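Putative amino acid binding protein (Streptococcus mutans, PDB 4C0R) binds glutathione, captured here as its oxidized disulfide, and probably hands it to the cystine ABC importer TcyBC for uptake into the cell. Local coordinates at residues Tyr27-Glu30 / Val31-Val35; Lys102-Asn105 / Asp106-Gly109. One frame throughout, in Å; residues are numbered along the deposited sequence.

Interaction 1. Residues Tyr27-Glu30 / Val31-Val35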
loop_
_atom_site.group_PDB
_atom_site.type_symbol
_atom_site.label_atom_id
_atom_site.label_comp_id
_atom_site.label_asym_id
_atom_site.label_seq_id
_atom_site.Cartn_x
_atom_site.Cartn_y
_atom_site.Cartn_z
ATOM N N TYR A 27 6.906 3.330 -6.794
ATOM C CA TYR A 27 7.833 3.548 -5.705
ATOM C C TYR A 27 8.339 2.218 -5.151
ATOM O O TYR A 27 9.521 2.094 -4.903
ATOM C CB TYR A 27 7.141 4.364 -4.613
ATOM C CG TYR A 27 8.064 4.772 -3.464
ATOM C CD1 TYR A 27 9.062 5.750 -3.617
ATOM C CD2 TYR A 27 7.939 4.190 -2.220
ATOM C CE1 TYR A 27 9.859 6.143 -2.538
ATOM C CE2 TYR A 27 8.738 4.542 -1.160
ATOM C CZ TYR A 27 9.721 5.512 -1.312
ATOM O OH TYR A 27 10.500 5.929 -0.264
ATOM N N ASP A 28 7.460 1.284 -4.808
ATOM C CA ASP A 28 7.961 0.059 -4.182
ATOM C C ASP A 28 9.007 -0.623 -5.101
ATOM O O ASP A 28 10.035 -1.154 -4.650
ATOM C CB ASP A 28 6.841 -0.937 -3.924
ATOM C CG ASP A 28 5.926 -0.575 -2.786
ATOM O OD1 ASP A 28 6.424 -0.038 -1.777
ATOM O OD2 ASP A 28 4.719 -0.811 -2.920
ATOM N N ILE A 29 8.690 -0.655 -6.390
ATOM C CA ILE A 29 9.516 -1.339 -7.359
ATOM C C ILE A 29 10.824 -0.633 -7.581
ATOM O O ILE A 29 11.904 -1.271 -7.627
ATOM C CB ILE A 29 8.745 -1.498 -8.698
ATOM C CG1 ILE A 29 7.421 -2.244 -8.498
ATOM C CG2 ILE A 29 9.633 -2.230 -9.687
ATOM C CD1 ILE A 29 7.546 -3.592 -7.859
ATOM N N GLU A 30 10.766 0.686 -7.723
ATOM C CA GLU A 30 11.954 1.436 -8.027
ATOM C C GLU A 30 12.858 1.554 -6.789
ATOM O O GLU A 30 14.108 1.586 -6.915
ATOM C CB GLU A 30 11.569 2.794 -8.595
ATOM C CG GLU A 30 10.785 2.697 -9.862
ATOM C CD GLU A 30 11.542 2.108 -11.065
ATOM O OE1 GLU A 30 12.775 1.926 -11.033
ATOM O OE2 GLU A 30 10.893 1.812 -12.093
ATOM N N VAL A 31 12.273 1.617 -5.588
ATOM C CA VAL A 31 13.073 1.498 -4.386
ATOM C C VAL A 31 13.793 0.179 -4.297
ATOM O O VAL A 31 14.979 0.125 -4.017
ATOM C CB VAL A 31 12.280 1.805 -3.088
ATOM C CG1 VAL A 31 13.133 1.512 -1.868
ATOM C CG2 VAL A 31 11.802 3.306 -3.088
ATOM N N ALA A 32 13.061 -0.918 -4.531
ATOM C CA ALA A 32 13.696 -2.212 -4.541
ATOM C C ALA A 32 14.847 -2.270 -5.574
ATOM O O ALA A 32 15.931 -2.759 -5.256
ATOM C CB ALA A 32 12.655 -3.291 -4.817
ATOM N N LYS A 33 14.603 -1.785 -6.797
ATOM C CA LYS A 33 15.653 -1.792 -7.815
ATOM C C LYS A 33 16.863 -1.009 -7.333
ATOM O O LYS A 33 17.996 -1.426 -7.540
ATOM C CB LYS A 33 15.149 -1.266 -9.144
ATOM C CG LYS A 33 14.312 -2.340 -9.883
ATOM C CD LYS A 33 13.773 -1.908 -11.222
ATOM C CE LYS A 33 12.933 -3.002 -11.828
ATOM N NZ LYS A 33 12.684 -2.693 -13.264
ATOM N N GLU A 34 16.637 0.133 -6.724
ATOM C CA GLU A 34 17.773 0.925 -6.229
ATOM C C GLU A 34 18.504 0.211 -5.095
ATOM O O GLU A 34 19.735 0.173 -5.092
ATOM C CB GLU A 34 17.298 2.301 -5.791
ATOM C CG GLU A 34 18.420 3.287 -5.490
ATOM C CD GLU A 34 19.126 3.801 -6.739
ATOM O OE1 GLU A 34 18.482 3.846 -7.814
ATOM O OE2 GLU A 34 20.310 4.128 -6.607
ATOM N N VAL A 35 17.771 -0.391 -4.185
ATOM C CA VAL A 35 18.389 -1.209 -3.134
ATOM C C VAL A 35 19.318 -2.278 -3.724
ATOM O O VAL A 35 20.445 -2.488 -3.273
ATOM C CB VAL A 35 17.304 -1.854 -2.253
ATOM C CG1 VAL A 35 17.837 -3.011 -1.437
ATOM C CG2 VAL A 35 16.646 -0.765 -1.390
HETATM O O HOH W 1 10.796 -0.515 -13.232
#
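Val-31 lies over the ring of Tyr-27, one turn on, at the start of helix 27-36, in the periplasmic-binding-protein fold of a family 3 solute-binding protein. Four successive i to i+4 bonds join the two halves: Val-31 N reaches Tyr-27 O at 2.9 Å, and Ala-32, Lys-33 and Glu-34 repeat the step to Asp-28, Ile-29 and Glu-30. Further on, Arg-210 takes the carbonyls of Glu-34 and Val-35. The hydroxyl of Tyr-27 is bonded to the carbonyl of Thr-86, and OD2 of Asp-28 takes the backbone N-H of Asn-69. Glu-30 OE2 is gripped twice, by the hydroxyl of Thr-25 and by a water that donates to it at 2.6 Å. The same water accepts from Lys-33 NZ at 2.9 Å, so the two opposite charges are bridged rather than paired directly, with OE2 of Glu-30 and NZ of Lys-33 5.0 Å apart. Lys-33 also makes a cation-pi contact with Tyr-46, its extended chain running beside Ile-29. On the buried side, helices 219-228 and 201-216 pack against Val-31. A chi1 of -175° swings the Tyr-27 ring away from its own N and lays one face against Val-31 CG2, a CH-pi contact 3.5 Å from the ring centroid.

Interaction 2. Residues Lys102-Asn105 / Asp106-Gly109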
loop_
_atom_site.group_PDB
_atom_site.type_symbol
_atom_site.label_atom_id
_atom_site.label_comp_id
_atom_site.label_asym_id
_atom_site.label_seq_id
_atom_site.Cartn_x
_atom_site.Cartn_y
_atom_site.Cartn_z
ATOM N N LYS A 102 -18.711 13.724 5.975
ATOM C CA LYS A 102 -17.723 14.754 6.254
ATOM C C LYS A 102 -16.662 14.344 7.283
ATOM O O LYS A 102 -15.581 14.927 7.325
ATOM C CB LYS A 102 -18.398 16.050 6.736
ATOM C CG LYS A 102 -19.272 16.686 5.658
ATOM C CD LYS A 102 -19.446 18.183 5.920
ATOM C CE LYS A 102 -20.052 18.459 7.274
ATOM N NZ LYS A 102 -21.345 17.767 7.393
ATOM N N SER A 103 -17.006 13.344 8.093
ATOM C CA SER A 103 -16.120 12.807 9.110
ATOM C C SER A 103 -16.306 11.307 9.162
ATOM O O SER A 103 -17.306 10.774 8.707
ATOM C CB SER A 103 -16.428 13.390 10.487
ATOM O OG SER A 103 -17.573 12.787 11.016
ATOM N N TYR A 104 -15.325 10.621 9.738
ATOM C CA TYR A 104 -15.328 9.171 9.755
ATOM C C TYR A 104 -16.674 8.590 10.160
ATOM O O TYR A 104 -17.163 7.675 9.523
ATOM C CB TYR A 104 -14.218 8.648 10.687
ATOM C CG TYR A 104 -13.979 7.143 10.667
ATOM C CD1 TYR A 104 -13.773 6.459 9.482
ATOM C CD2 TYR A 104 -13.877 6.414 11.847
ATOM C CE1 TYR A 104 -13.534 5.109 9.478
ATOM C CE2 TYR A 104 -13.623 5.055 11.851
ATOM C CZ TYR A 104 -13.444 4.402 10.668
ATOM O OH TYR A 104 -13.178 3.048 10.659
ATOM N N ASN A 105 -17.252 9.076 11.250
ATOM C CA ASN A 105 -18.454 8.411 11.757
ATOM C C ASN A 105 -19.659 8.530 10.837
ATOM O O ASN A 105 -20.600 7.765 10.942
ATOM C CB ASN A 105 -18.824 8.917 13.135
ATOM C CG ASN A 105 -18.008 8.259 14.255
ATOM O OD1 ASN A 105 -17.028 7.501 14.041
ATOM N ND2 ASN A 105 -18.390 8.592 15.471
ATOM N N ASP A 106 -19.607 9.471 9.912
ATOM C CA ASP A 106 -20.686 9.689 8.970
ATOM C C ASP A 106 -20.799 8.532 7.965
ATOM O O ASP A 106 -21.764 8.489 7.223
ATOM C CB ASP A 106 -20.447 10.977 8.178
ATOM C CG ASP A 106 -20.524 12.245 9.027
ATOM O OD1 ASP A 106 -21.212 12.228 10.079
ATOM O OD2 ASP A 106 -19.935 13.258 8.639
ATOM N N ILE A 107 -19.824 7.604 7.931
ATOM C CA ILE A 107 -19.905 6.486 7.009
ATOM C C ILE A 107 -20.982 5.524 7.458
ATOM O O ILE A 107 -21.410 4.642 6.695
ATOM C CB ILE A 107 -18.561 5.703 6.868
ATOM C CG1 ILE A 107 -18.155 5.052 8.189
ATOM C CG2 ILE A 107 -17.498 6.651 6.311
ATOM C CD1 ILE A 107 -16.826 4.280 8.141
ATOM N N ALA A 108 -21.419 5.674 8.704
ATOM C CA ALA A 108 -22.411 4.722 9.243
ATOM C C ALA A 108 -23.631 4.684 8.309
ATOM O O ALA A 108 -24.148 5.730 7.892
ATOM C CB ALA A 108 -22.825 5.121 10.661
ATOM N N GLY A 109 -24.065 3.473 7.986
ATOM C CA GLY A 109 -25.206 3.261 7.123
ATOM C C GLY A 109 -24.961 3.317 5.618
ATOM O O GLY A 109 -25.853 3.061 4.805
#
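Asp-106 OD2 collects two backbone N-H groups, those of Lys-102 and Ser-103, while the hydroxyl of Ser-103 adds a weak third bond at 3.4 Å from OG to OD2. Lys-102 N, 3.0 Å from Asp-106 OD2, uses the anti lone pair, whereas Ser-103 N arrives from above the carboxylate plane. The carboxylate thus folds back onto the chain before it, and the i to i+3 bond from Asp-106 N to Ser-103 O, 2.9 Å, closes the turn. These bonds lead into a short 3-10 segment, 104-107, in which Ile-107 N reaches Tyr-104 O at 3.1 Å and Ala-108 N reaches Asn-105 O at 3.2 Å; both donors sit well above the carbonyl planes. The ammonium of Lys-102 lies near Asp-106 without touching it, with NZ 4.9 Å from OD2, and may add some electrostatic stabilisation. On the other side of the turn, Ile-107 CD1 meets Tyr-104 CE1 at 3.6 Å. The extended chi2 of Ile-107 (-179°) carries its CD1 out to the tyrosine. A cadmium ion lies near the side chain of Asn-105, and Asp-100 and His-110, which flank the turn in sequence, form a cadmium site. The turn belongs to the loop between strands 81-96 and 111-114, and its apolar side rests on helix 120-130: Tyr-104 touches Met-123 and makes an edge-to-face stack with Phe-127, while Ile-107 packs on Leu-124 and Phe-127.

Interaction 1 comes first along the chain, in helix 27-36, and interaction 2 follows in the loop that leads from strand 81-96 to strand 111-114. Their centres are about 36 Å apart and their nearest atoms about 23 Å, on opposite sides of the chain's centre. Interaction 1 is largely buried, with the side chain of Asp-28 about 7 Å from the bound glutathione disulfide. Interaction 2 lies at the surface, and the side chain of Tyr-104 is about 13 Å from the disulfide. Helix 27-36 packs on strand 3-9 in one lobe and the 102-109 turn on helix 120-130 in the other, with the disulfide between the lobes, as in binding proteins of this family.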